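Local coordinates for exosome complex component Rrp42 (Methanothermobacter thermautotrophicus, PDB 2WNR), which probably serves as a non-catalytic subunit of the RNA-degrading archaeal exosome, helping to shape the active site of its partner Rrp41, at residues Ile39-Ile44 with Leu162-Ile167; Ser50-Leu55 with Gln59-Val64; Ser108-Arg113 with Asn149-Ala154; Asn190-Met195 with Tyr264-Met269. All coordinates share one frame; numbering follows the deposited sequence.

Contact 1 (Ile39-Ile44 with Leu162-Ile167)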
loop_
_atom_site.group_PDB
_atom_site.type_symbol
_atom_site.label_atom_id
_atom_site.label_comp_id
_atom_site.label_asym_id
_atom_site.label_seq_id
_atom_site.Cartn_x
_atom_site.Cartn_y
_atom_site.Cartn_z
ATOM N N ILE A 39 34.254 12.274 -8.320
ATOM C CA ILE A 39 33.044 13.083 -8.458
ATOM C C ILE A 39 32.823 13.522 -9.909
ATOM O O ILE A 39 33.662 14.225 -10.497
ATOM C CB ILE A 39 33.109 14.340 -7.564
ATOM C CG1 ILE A 39 33.384 13.955 -6.111
ATOM C CG2 ILE A 39 31.829 15.164 -7.690
ATOM C CD1 ILE A 39 33.899 15.099 -5.246
ATOM N N GLU A 40 31.699 13.100 -10.481
ATOM C CA GLU A 40 31.280 13.557 -11.807
ATOM C C GLU A 40 29.922 14.225 -11.707
ATOM O O GLU A 40 29.090 13.821 -10.901
ATOM C CB GLU A 40 31.178 12.395 -12.788
ATOM C CG GLU A 40 32.430 11.543 -12.921
ATOM C CD GLU A 40 32.180 10.317 -13.786
ATOM O OE1 GLU A 40 32.222 10.441 -15.037
ATOM O OE2 GLU A 40 31.933 9.230 -13.211
ATOM N N THR A 41 29.705 15.249 -12.524
ATOM C CA THR A 41 28.398 15.899 -12.610
ATOM C C THR A 41 27.873 15.809 -14.044
ATOM O O THR A 41 28.590 15.361 -14.941
ATOM C CB THR A 41 28.440 17.378 -12.118
ATOM O OG1 THR A 41 29.298 18.157 -12.961
ATOM C CG2 THR A 41 28.922 17.459 -10.675
ATOM N N GLY A 42 26.621 16.220 -14.252
ATOM C CA GLY A 42 25.987 16.186 -15.575
ATOM C C GLY A 42 25.973 14.796 -16.190
ATOM O O GLY A 42 26.197 14.629 -17.391
ATOM N N VAL A 43 25.689 13.805 -15.354
ATOM C CA VAL A 43 25.758 12.392 -15.713
ATOM C C VAL A 43 24.507 11.898 -16.455
ATOM O O VAL A 43 24.612 11.102 -17.402
ATOM C CB VAL A 43 26.025 11.541 -14.447
ATOM C CG1 VAL A 43 25.802 10.054 -14.710
ATOM C CG2 VAL A 43 27.441 11.793 -13.960
ATOM N N ILE A 44 23.337 12.361 -16.006
ATOM C CA ILE A 44 22.049 12.028 -16.621
ATOM C C ILE A 44 21.583 13.248 -17.413
ATOM O O ILE A 44 21.239 14.277 -16.830
ATOM C CB ILE A 44 20.972 11.660 -15.556
ATOM C CG1 ILE A 44 21.532 10.717 -14.483
ATOM C CG2 ILE A 44 19.721 11.077 -16.219
ATOM C CD1 ILE A 44 21.996 9.331 -15.000
ATOM N N LEU A 162 23.335 19.335 -6.595
ATOM C CA LEU A 162 22.682 20.617 -6.371
ATOM C C LEU A 162 23.438 21.754 -7.040
ATOM O O LEU A 162 22.835 22.679 -7.587
ATOM C CB LEU A 162 22.539 20.899 -4.875
ATOM C CG LEU A 162 21.451 20.103 -4.155
ATOM C CD1 LEU A 162 21.565 20.219 -2.646
ATOM C CD2 LEU A 162 20.061 20.410 -4.639
ATOM N N LEU A 163 24.762 21.675 -6.981
ATOM C CA LEU A 163 25.631 22.654 -7.611
ATOM C C LEU A 163 25.542 22.570 -9.137
ATOM O O LEU A 163 25.669 23.582 -9.841
ATOM C CB LEU A 163 27.055 22.395 -7.149
ATOM C CG LEU A 163 27.681 23.188 -5.998
ATOM C CD1 LEU A 163 26.765 24.178 -5.231
ATOM C CD2 LEU A 163 28.553 22.340 -5.090
ATOM N N ASP A 164 25.318 21.350 -9.627
ATOM C CA ASP A 164 25.195 21.068 -11.049
ATOM C C ASP A 164 23.831 21.469 -11.606
ATOM O O ASP A 164 23.661 21.576 -12.818
ATOM C CB ASP A 164 25.431 19.579 -11.303
ATOM C CG ASP A 164 25.397 19.226 -12.782
ATOM O OD1 ASP A 164 26.304 19.676 -13.522
ATOM O OD2 ASP A 164 24.465 18.501 -13.196
ATOM N N THR A 165 22.863 21.680 -10.720
ATOM C CA THR A 165 21.482 21.931 -11.131
ATOM C C THR A 165 21.315 23.270 -11.839
ATOM O O THR A 165 21.832 24.297 -11.391
ATOM C CB THR A 165 20.499 21.831 -9.946
ATOM O OG1 THR A 165 20.725 20.608 -9.240
ATOM C CG2 THR A 165 19.063 21.845 -10.430
ATOM N N ARG A 166 20.612 23.220 -12.967
ATOM C CA ARG A 166 20.170 24.408 -13.689
ATOM C C ARG A 166 18.664 24.268 -13.888
ATOM O O ARG A 166 18.195 23.213 -14.315
ATOM C CB ARG A 166 20.876 24.529 -15.050
ATOM C CG ARG A 166 22.403 24.602 -15.001
ATOM C CD ARG A 166 22.921 25.987 -14.554
ATOM N NE ARG A 166 24.381 26.007 -14.385
ATOM C CZ ARG A 166 25.035 25.527 -13.322
ATOM N NH1 ARG A 166 24.378 24.977 -12.299
ATOM N NH2 ARG A 166 26.363 25.594 -13.284
ATOM N N ILE A 167 17.905 25.312 -13.555
ATOM C CA ILE A 167 16.442 25.274 -13.698
ATOM C C ILE A 167 15.906 26.437 -14.529
ATOM O O ILE A 167 16.488 27.524 -14.516
ATOM C CB ILE A 167 15.703 25.226 -12.334
ATOM C CG1 ILE A 167 15.958 26.494 -11.512
ATOM C CG2 ILE A 167 16.086 23.979 -11.562
ATOM C CD1 ILE A 167 14.935 26.727 -10.411
#
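The carboxylate of Asp164 is the flat group that meets Thr41 and Gly42, and its two oxygens go to different residues: OD1 to the threonine, OD2 to the glycine. A second flat group, the guanidinium of Arg166, turns back on its own segment. At its edge and in its plane, NH1 of Arg166 gives Leu163 O a nearly straight bond of 3.1 Å; it also donates to Thr165 O at 2.8 Å, arriving from above that carbonyl's plane. Across the contact the bonds are long: Thr41 OG1 reaches Asp164 OD1 at 3.4 Å and Gly42 N reaches Asp164 OD2 at 3.3 Å, both weak. Gly42 N also pairs with the backbone of Ser50, so the acid is a side partner. What carries the acid over is its first torsion, with CG anti to the backbone N (chi1 -177°). The two side chains run past one another, pointing opposite ways, and Thr41 CG2 comes within 4.1 Å of Asp164 CB. In the S5-like first domain of the RNase PH family, this is where the end of helix 150-164 meets the sheet edge at the protein surface, as strand 37-41 turns toward strand 49-55. The stronger partner of OD2 is Ser50 N on that next strand, so one acid bridges both arms of the turn. If Asp164 were an alanine, the amide of Ser50 would probably lose its acceptor, and Gly42 N and Thr41 OG1 their weak hold on the helix end. A positive phi (57°), easy for a glycine, lets Gly42 turn the chain out of strand 37-41.

Contact 2 (Ser50-Leu55 with Gln59-Val64)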
loop_
_atom_site.group_PDB
_atom_site.type_symbol
_atom_site.label_atom_id
_atom_site.label_comp_id
_atom_site.label_asym_id
_atom_site.label_seq_id
_atom_site.Cartn_x
_atom_site.Cartn_y
_atom_site.Cartn_z
ATOM N N SER A 50 22.611 16.525 -11.840
ATOM C CA SER A 50 22.932 15.130 -11.543
ATOM C C SER A 50 24.396 14.960 -11.176
ATOM O O SER A 50 25.229 15.785 -11.549
ATOM C CB SER A 50 22.593 14.229 -12.733
ATOM O OG SER A 50 23.278 14.635 -13.908
ATOM N N SER A 51 24.705 13.884 -10.456
ATOM C CA SER A 51 26.082 13.567 -10.068
ATOM C C SER A 51 26.295 12.076 -9.855
ATOM O O SER A 51 25.368 11.350 -9.547
ATOM C CB SER A 51 26.477 14.323 -8.794
ATOM O OG SER A 51 25.822 13.798 -7.647
ATOM N N ARG A 52 27.530 11.634 -10.027
ATOM C CA ARG A 52 27.923 10.263 -9.732
ATOM C C ARG A 52 29.147 10.329 -8.822
ATOM O O ARG A 52 30.202 10.837 -9.224
ATOM C CB ARG A 52 28.224 9.494 -11.027
ATOM C CG ARG A 52 28.634 8.045 -10.824
ATOM C CD ARG A 52 29.401 7.496 -12.027
ATOM N NE ARG A 52 28.656 6.479 -12.773
ATOM C CZ ARG A 52 28.244 6.598 -14.035
ATOM N NH1 ARG A 52 28.501 7.700 -14.732
ATOM N NH2 ARG A 52 27.578 5.604 -14.609
ATOM N N VAL A 53 28.994 9.846 -7.590
ATOM C CA VAL A 53 30.101 9.828 -6.632
ATOM C C VAL A 53 30.561 8.401 -6.328
ATOM O O VAL A 53 29.750 7.503 -6.087
ATOM C CB VAL A 53 29.754 10.576 -5.320
ATOM C CG1 VAL A 53 30.794 10.302 -4.235
ATOM C CG2 VAL A 53 29.672 12.054 -5.575
ATOM N N LYS A 54 31.873 8.206 -6.368
ATOM C CA LYS A 54 32.489 6.959 -5.945
ATOM C C LYS A 54 33.406 7.248 -4.767
ATOM O O LYS A 54 34.315 8.073 -4.855
ATOM C CB LYS A 54 33.269 6.308 -7.085
ATOM C CG LYS A 54 32.406 5.621 -8.123
ATOM C CD LYS A 54 33.249 4.806 -9.111
ATOM C CE LYS A 54 33.741 3.511 -8.472
ATOM N NZ LYS A 54 34.532 2.659 -9.407
ATOM N N LEU A 55 33.140 6.573 -3.659
ATOM C CA LEU A 55 33.934 6.705 -2.455
ATOM C C LEU A 55 34.433 5.293 -2.165
ATOM O O LEU A 55 33.695 4.451 -1.669
ATOM C CB LEU A 55 33.072 7.293 -1.318
ATOM C CG LEU A 55 33.524 7.258 0.150
ATOM C CD1 LEU A 55 34.909 7.853 0.352
ATOM C CD2 LEU A 55 32.510 7.966 1.044
ATOM N N GLN A 59 29.166 3.529 -4.565
ATOM C CA GLN A 59 28.785 4.366 -5.683
ATOM C C GLN A 59 27.345 4.834 -5.571
ATOM O O GLN A 59 26.441 4.030 -5.367
ATOM C CB GLN A 59 29.009 3.617 -6.991
ATOM C CG GLN A 59 28.785 4.456 -8.229
ATOM C CD GLN A 59 29.232 3.754 -9.484
ATOM O OE1 GLN A 59 30.038 2.823 -9.439
ATOM N NE2 GLN A 59 28.723 4.205 -10.617
ATOM N N ILE A 60 27.143 6.137 -5.705
ATOM C CA ILE A 60 25.820 6.733 -5.607
ATOM C C ILE A 60 25.618 7.698 -6.767
ATOM O O ILE A 60 26.484 8.517 -7.062
ATOM C CB ILE A 60 25.624 7.491 -4.257
ATOM C CG1 ILE A 60 25.584 6.509 -3.086
ATOM C CG2 ILE A 60 24.342 8.330 -4.262
ATOM C CD1 ILE A 60 25.466 7.179 -1.744
ATOM N N ILE A 61 24.473 7.589 -7.427
ATOM C CA ILE A 61 24.058 8.571 -8.410
ATOM C C ILE A 61 22.893 9.393 -7.868
ATOM O O ILE A 61 21.927 8.843 -7.349
ATOM C CB ILE A 61 23.666 7.906 -9.720
ATOM C CG1 ILE A 61 24.905 7.276 -10.364
ATOM C CG2 ILE A 61 22.998 8.917 -10.656
ATOM C CD1 ILE A 61 24.586 6.255 -11.397
ATOM N N VAL A 62 23.001 10.710 -7.969
ATOM C CA VAL A 62 21.948 11.588 -7.493
ATOM C C VAL A 62 21.396 12.409 -8.643
ATOM O O VAL A 62 22.144 12.928 -9.456
ATOM C CB VAL A 62 22.437 12.518 -6.353
ATOM C CG1 VAL A 62 21.355 13.513 -5.956
ATOM C CG2 VAL A 62 22.862 11.707 -5.149
ATOM N N GLY A 63 20.079 12.512 -8.713
ATOM C CA GLY A 63 19.445 13.402 -9.666
ATOM C C GLY A 63 18.634 14.453 -8.937
ATOM O O GLY A 63 18.053 14.181 -7.881
ATOM N N VAL A 64 18.608 15.659 -9.497
ATOM C CA VAL A 64 17.792 16.737 -8.961
ATOM C C VAL A 64 16.744 17.095 -10.011
ATOM O O VAL A 64 17.087 17.512 -11.119
ATOM C CB VAL A 64 18.627 17.989 -8.583
ATOM C CG1 VAL A 64 17.730 19.047 -7.956
ATOM C CG2 VAL A 64 19.748 17.643 -7.629
#
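Strands 50-55 and 59-64 run antiparallel, their axes 4.7 Å apart at 167°, with Ser51 facing Val62 and Val53 facing Ile60 as hydrogen-bonded pairs. Each pair exchanges two backbone bonds, such as Ser51 N to Val62 O at 2.9 Å and Ile60 N to Val53 O at 3.0 Å. Between them falls the non-hydrogen-bonded pair Arg52-Ile61, and Ile61 CA makes a CA-H...O contact of 3.3 Å with Ser51 O of the adjoining pair. One face carries Arg52, Lys54, Gln59 and Ile61. There the aliphatic part of Arg52 runs alongside Ile61, pointing the same way, with CG of Arg52 3.8 Å from CG1 of Ile61. Gln59 stretches out with CG anti to its backbone N (chi1 -174°), which sends its amide to the guanidinium edge of Arg52, the two planes 65° apart. The same side chain passes Lys54 at a slant, its CG 3.8 Å from CG of Lys54. Were Gln59 replaced by an alanine, Arg52 and Lys54 would probably lose the group both lean on and be freer to swing. Arg52 and Ile61 each pack on an aromatic side chain of another protein chain. On the other face, Ser51 OG lies 3.8 Å from Val62 CB and bonds to Ala157 O. This beta hairpin thus lays Ser51, Val53 and Val62 against helix 150-164, while strands 37-41 and 133-145 flank it in the sheet.

Contact 3 (Ser108-Arg113 with Asn149-Ala154)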
loop_
_atom_site.group_PDB
_atom_site.type_symbol
_atom_site.label_atom_id
_atom_site.label_comp_id
_atom_site.label_asym_id
_atom_site.label_seq_id
_atom_site.Cartn_x
_atom_site.Cartn_y
_atom_site.Cartn_z
ATOM N N SER A 108 18.423 8.658 4.109
ATOM C CA SER A 108 17.676 9.718 3.447
ATOM C C SER A 108 17.468 10.946 4.334
ATOM O O SER A 108 17.806 12.061 3.947
ATOM C CB SER A 108 16.333 9.161 2.985
ATOM O OG SER A 108 15.888 9.846 1.842
ATOM N N ARG A 109 16.927 10.740 5.528
ATOM C CA ARG A 109 16.679 11.844 6.465
ATOM C C ARG A 109 17.942 12.544 6.956
ATOM O O ARG A 109 17.939 13.752 7.195
ATOM C CB ARG A 109 15.890 11.345 7.660
ATOM C CG ARG A 109 14.471 10.999 7.317
ATOM C CD ARG A 109 13.758 10.420 8.504
ATOM N NE ARG A 109 13.671 11.356 9.621
ATOM C CZ ARG A 109 12.795 12.349 9.702
ATOM N NH1 ARG A 109 11.942 12.554 8.713
ATOM N NH2 ARG A 109 12.784 13.130 10.761
ATOM N N VAL A 110 19.019 11.781 7.110
ATOM C CA VAL A 110 20.284 12.345 7.548
ATOM C C VAL A 110 20.872 13.248 6.476
ATOM O O VAL A 110 21.386 14.323 6.788
ATOM C CB VAL A 110 21.272 11.255 8.031
ATOM C CG1 VAL A 110 22.655 11.821 8.206
ATOM C CG2 VAL A 110 20.800 10.719 9.367
ATOM N N VAL A 111 20.755 12.838 5.217
ATOM C CA VAL A 111 21.185 13.668 4.096
ATOM C C VAL A 111 20.308 14.897 4.006
ATOM O O VAL A 111 20.798 16.012 3.850
ATOM C CB VAL A 111 21.113 12.923 2.766
ATOM C CG1 VAL A 111 21.423 13.876 1.617
ATOM C CG2 VAL A 111 22.062 11.738 2.771
ATOM N N ASP A 112 19.001 14.693 4.120
ATOM C CA ASP A 112 18.082 15.798 4.086
ATOM C C ASP A 112 18.395 16.794 5.193
ATOM O O ASP A 112 18.329 18.003 4.979
ATOM C CB ASP A 112 16.641 15.319 4.196
ATOM C CG ASP A 112 15.654 16.457 4.005
ATOM O OD1 ASP A 112 15.414 17.193 4.980
ATOM O OD2 ASP A 112 15.146 16.633 2.878
ATOM N N ARG A 113 18.739 16.281 6.369
ATOM C CA ARG A 113 19.053 17.134 7.513
ATOM C C ARG A 113 20.244 18.054 7.219
ATOM O O ARG A 113 20.174 19.266 7.443
ATOM C CB ARG A 113 19.344 16.274 8.742
ATOM C CG ARG A 113 19.328 17.029 10.067
ATOM C CD ARG A 113 19.576 16.088 11.213
ATOM N NE ARG A 113 18.648 14.960 11.165
ATOM C CZ ARG A 113 18.899 13.746 11.656
ATOM N NH1 ARG A 113 20.061 13.484 12.244
ATOM N NH2 ARG A 113 17.982 12.791 11.550
ATOM N N ASN A 149 29.942 3.099 4.121
ATOM C CA ASN A 149 29.771 4.543 4.309
ATOM C C ASN A 149 28.894 5.194 3.240
ATOM O O ASN A 149 29.371 5.865 2.325
ATOM C CB ASN A 149 31.132 5.246 4.420
ATOM C CG ASN A 149 31.018 6.696 4.861
ATOM O OD1 ASN A 149 29.937 7.183 5.189
ATOM N ND2 ASN A 149 32.150 7.390 4.876
ATOM N N LEU A 150 27.598 4.985 3.380
ATOM C CA LEU A 150 26.637 5.573 2.499
ATOM C C LEU A 150 26.476 7.084 2.730
ATOM O O LEU A 150 26.306 7.845 1.788
ATOM C CB LEU A 150 25.319 4.866 2.737
ATOM C CG LEU A 150 24.798 3.783 1.790
ATOM C CD1 LEU A 150 25.758 2.995 0.889
ATOM C CD2 LEU A 150 23.673 2.993 2.447
ATOM N N PHE A 151 26.548 7.501 3.988
ATOM C CA PHE A 151 26.254 8.876 4.380
ATOM C C PHE A 151 27.167 9.909 3.717
ATOM O O PHE A 151 26.681 10.905 3.152
ATOM C CB PHE A 151 26.309 9.028 5.905
ATOM C CG PHE A 151 25.411 8.088 6.632
ATOM C CD1 PHE A 151 24.111 8.464 6.961
ATOM C CD2 PHE A 151 25.856 6.820 6.988
ATOM C CE1 PHE A 151 23.263 7.585 7.629
ATOM C CE2 PHE A 151 25.015 5.930 7.658
ATOM C CZ PHE A 151 23.717 6.313 7.976
ATOM N N ASP A 152 28.479 9.670 3.795
ATOM C CA ASP A 152 29.453 10.641 3.305
ATOM C C ASP A 152 29.380 10.728 1.797
ATOM O O ASP A 152 29.421 11.821 1.243
ATOM C CB ASP A 152 30.859 10.286 3.774
ATOM C CG ASP A 152 30.986 10.282 5.287
ATOM O OD1 ASP A 152 30.008 10.642 5.971
ATOM O OD2 ASP A 152 32.074 9.925 5.797
ATOM N N ALA A 153 29.236 9.570 1.152
ATOM C CA ALA A 153 29.041 9.474 -0.294
ATOM C C ALA A 153 27.737 10.144 -0.727
ATOM O O ALA A 153 27.701 10.836 -1.748
ATOM C CB ALA A 153 29.058 8.027 -0.733
ATOM N N ALA A 154 26.682 9.948 0.066
ATOM C CA ALA A 154 25.361 10.495 -0.243
ATOM C C ALA A 154 25.349 12.010 -0.159
ATOM O O ALA A 154 24.912 12.676 -1.090
ATOM C CB ALA A 154 24.299 9.889 0.652
#
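Val110 and Val111 of helix 102-117 pack against Phe151 and Ala154 of helix 150-164 in a buried helix-to-helix contact close to the centre of the chain, both helices belonging to the first, S5-like domain of the RNase PH family. Two small touches build it. CG1 of Val110 meets the phenyl ring obliquely, 3.9 Å from Phe151 CD1. One turn further along helix 150-164, CG2 of Val111 comes to 3.6 Å from Ala154 CB, and the methyl-sized alanine lets the backbones approach to 6.8 Å between the CA atoms of Val111 and Ala154. Although the Phe151 CB is not aimed at the opposite helix, a first torsion of -56° places CG beside the backbone N, and the ring swings over to Val110. The first turn of helix 150-164 is fixed from its other flank: Asn149 is the N-cap, its OD1 accepting from Asp152 N at 3.2 Å, while its ND2 donates to Asp152 OD2 at 2.7 Å. On the outer flank of helix 102-117, Arg109 and Arg113 each form a salt bridge to another protein chain. No hydrogen bond links the two segments, and the junction is purely apolar, so the fit between these helices depends on the shapes of methyl groups and ring.

Contact 4 (Asn190-Met195 with Tyr264-Met269)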
loop_
_atom_site.group_PDB
_atom_site.type_symbol
_atom_site.label_atom_id
_atom_site.label_comp_id
_atom_site.label_asym_id
_atom_site.label_seq_id
_atom_site.Cartn_x
_atom_site.Cartn_y
_atom_site.Cartn_z
ATOM N N ASN A 190 23.513 29.309 -1.006
ATOM C CA ASN A 190 24.054 30.259 -0.035
ATOM C C ASN A 190 25.407 29.840 0.530
ATOM O O ASN A 190 26.277 30.685 0.779
ATOM C CB ASN A 190 23.055 30.498 1.098
ATOM C CG ASN A 190 21.996 31.530 0.739
ATOM O OD1 ASN A 190 22.160 32.318 -0.194
ATOM N ND2 ASN A 190 20.901 31.531 1.489
ATOM N N ARG A 191 25.568 28.531 0.726
ATOM C CA ARG A 191 26.775 27.941 1.308
ATOM C C ARG A 191 26.816 26.421 1.140
ATOM O O ARG A 191 25.824 25.801 0.764
ATOM C CB ARG A 191 26.929 28.320 2.789
ATOM C CG ARG A 191 25.656 28.275 3.643
ATOM C CD ARG A 191 25.942 28.890 5.003
ATOM N NE ARG A 191 24.742 29.335 5.710
ATOM C CZ ARG A 191 24.143 30.516 5.539
ATOM N NH1 ARG A 191 23.062 30.817 6.250
ATOM N NH2 ARG A 191 24.607 31.395 4.657
ATOM N N LYS A 192 27.976 25.833 1.408
ATOM C CA LYS A 192 28.151 24.390 1.286
ATOM C C LYS A 192 28.351 23.760 2.648
ATOM O O LYS A 192 28.807 24.414 3.587
ATOM C CB LYS A 192 29.342 24.054 0.385
ATOM C CG LYS A 192 29.024 24.046 -1.104
ATOM C CD LYS A 192 30.276 24.251 -1.946
ATOM C CE LYS A 192 30.559 25.724 -2.146
ATOM N NZ LYS A 192 31.873 25.947 -2.808
ATOM N N ALA A 193 27.984 22.490 2.743
ATOM C CA ALA A 193 28.230 21.683 3.923
ATOM C C ALA A 193 28.492 20.256 3.458
ATOM O O ALA A 193 27.927 19.812 2.454
ATOM C CB ALA A 193 27.043 21.731 4.846
ATOM N N LEU A 194 29.363 19.547 4.163
ATOM C CA LEU A 194 29.600 18.138 3.863
ATOM C C LEU A 194 29.679 17.319 5.146
ATOM O O LEU A 194 29.650 17.880 6.247
ATOM C CB LEU A 194 30.857 17.948 3.003
ATOM C CG LEU A 194 30.811 18.417 1.541
ATOM C CD1 LEU A 194 32.154 18.205 0.874
ATOM C CD2 LEU A 194 29.704 17.741 0.729
ATOM N N MET A 195 29.804 15.999 4.997
ATOM C CA MET A 195 29.678 15.095 6.123
ATOM C C MET A 195 30.807 14.077 6.246
ATOM O O MET A 195 31.270 13.494 5.256
ATOM C CB MET A 195 28.335 14.382 6.038
ATOM C CG MET A 195 28.028 13.441 7.175
ATOM S SD MET A 195 26.280 12.995 7.172
ATOM C CE MET A 195 25.550 14.528 7.774
ATOM N N TYR A 264 37.927 19.984 -2.603
ATOM C CA TYR A 264 38.013 18.860 -3.538
ATOM C C TYR A 264 36.773 18.801 -4.419
ATOM O O TYR A 264 36.859 18.472 -5.605
ATOM C CB TYR A 264 38.211 17.521 -2.814
ATOM C CG TYR A 264 38.513 16.376 -3.760
ATOM C CD1 TYR A 264 39.820 16.112 -4.168
ATOM C CD2 TYR A 264 37.491 15.567 -4.258
ATOM C CE1 TYR A 264 40.105 15.072 -5.048
ATOM C CE2 TYR A 264 37.764 14.522 -5.139
ATOM C CZ TYR A 264 39.075 14.281 -5.531
ATOM O OH TYR A 264 39.353 13.253 -6.404
ATOM N N LEU A 265 35.620 19.101 -3.828
ATOM C CA LEU A 265 34.379 19.208 -4.583
ATOM C C LEU A 265 34.430 20.383 -5.561
ATOM O O LEU A 265 34.038 20.230 -6.721
ATOM C CB LEU A 265 33.165 19.317 -3.647
ATOM C CG LEU A 265 31.789 19.691 -4.219
ATOM C CD1 LEU A 265 31.402 18.845 -5.429
ATOM C CD2 LEU A 265 30.739 19.569 -3.151
ATOM N N ASP A 266 34.926 21.534 -5.098
ATOM C CA ASP A 266 35.017 22.736 -5.934
ATOM C C ASP A 266 35.935 22.539 -7.139
ATOM O O ASP A 266 35.642 23.032 -8.236
ATOM C CB ASP A 266 35.490 23.953 -5.119
ATOM C CG ASP A 266 34.457 24.428 -4.091
ATOM O OD1 ASP A 266 33.258 24.080 -4.221
ATOM O OD2 ASP A 266 34.853 25.161 -3.153
ATOM N N LYS A 267 37.035 21.814 -6.919
ATOM C CA LYS A 267 38.049 21.548 -7.944
ATOM C C LYS A 267 37.578 20.541 -8.994
ATOM O O LYS A 267 37.939 20.650 -10.172
ATOM C CB LYS A 267 39.360 21.084 -7.299
ATOM C CG LYS A 267 40.147 22.216 -6.634
ATOM C CD LYS A 267 41.360 21.710 -5.859
ATOM C CE LYS A 267 42.254 22.875 -5.456
ATOM N NZ LYS A 267 43.607 22.451 -4.993
ATOM N N SER A 268 36.769 19.571 -8.563
ATOM C CA SER A 268 36.191 18.572 -9.469
ATOM C C SER A 268 35.106 19.144 -10.390
ATOM O O SER A 268 34.697 18.495 -11.354
ATOM C CB SER A 268 35.624 17.393 -8.680
ATOM O OG SER A 268 36.663 16.629 -8.101
ATOM N N MET A 269 34.650 20.359 -10.097
ATOM C CA MET A 269 33.584 20.983 -10.877
ATOM C C MET A 269 34.099 22.094 -11.795
ATOM O O MET A 269 33.357 22.631 -12.622
ATOM C CB MET A 269 32.482 21.490 -9.942
ATOM C CG MET A 269 31.904 20.376 -9.081
ATOM S SD MET A 269 30.257 20.639 -8.408
ATOM C CE MET A 269 29.323 21.045 -9.889
#
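Leu194 and Lys192 join the start of strand 193-201 to the end of helix 244-268, the closing helix of the chain, in a strand-to-helix packing of the second RNase PH domain. One is apolar and buried, the other ionic and partly exposed. Leu194 is directed at the helix, yet its CD2 only just reaches CD2 of Leu265, at 4.4 Å. What makes this inner part tight is its surroundings: Leu194 also rests on Val258, Leu261 and Ile262 of the same helix, and Leu265 on Val159 of helix 150-164, so the pair belongs to a wider apolar core. The outer part is held by charge. There Lys192 and Asp266 reach toward each other from the two elements and form a salt bridge, with a bend at chi3 (-87°) in the lysine chain on the way. Glu227 is a second, long and weak ion-pair partner of the same ammonium group. With two acids near it, the ammonium is likely to stay charged. It straddles the carboxylate unevenly: Lys192 NZ is 3.1 Å from Asp266 OD2 in a weak bond, but 2.7 Å from Asp266 OD1, which it meets on the syn side, 21° out of the carboxylate plane.

From the N terminus, residues 39-44 open the longest of the first three loops, and contact 1 closes it when the chain arrives at 162-167. Within that span lie contact 2, a short hairpin, and then contact 3, which brings 149-154 back to 108-113; these two follow one another without crossing. Contact 4 comes last, in series, returning the C-terminal helix to 190-195. Helix 150-164 supplies both contact 3 and contact 1, and Ile60 of contact 2 packs on Ala153 and Ala154. Met269 touches Thr41 and Leu163, while Met195 touches Val110 and Phe151, so contact 4 ties the second domain to helices and sheet of the first.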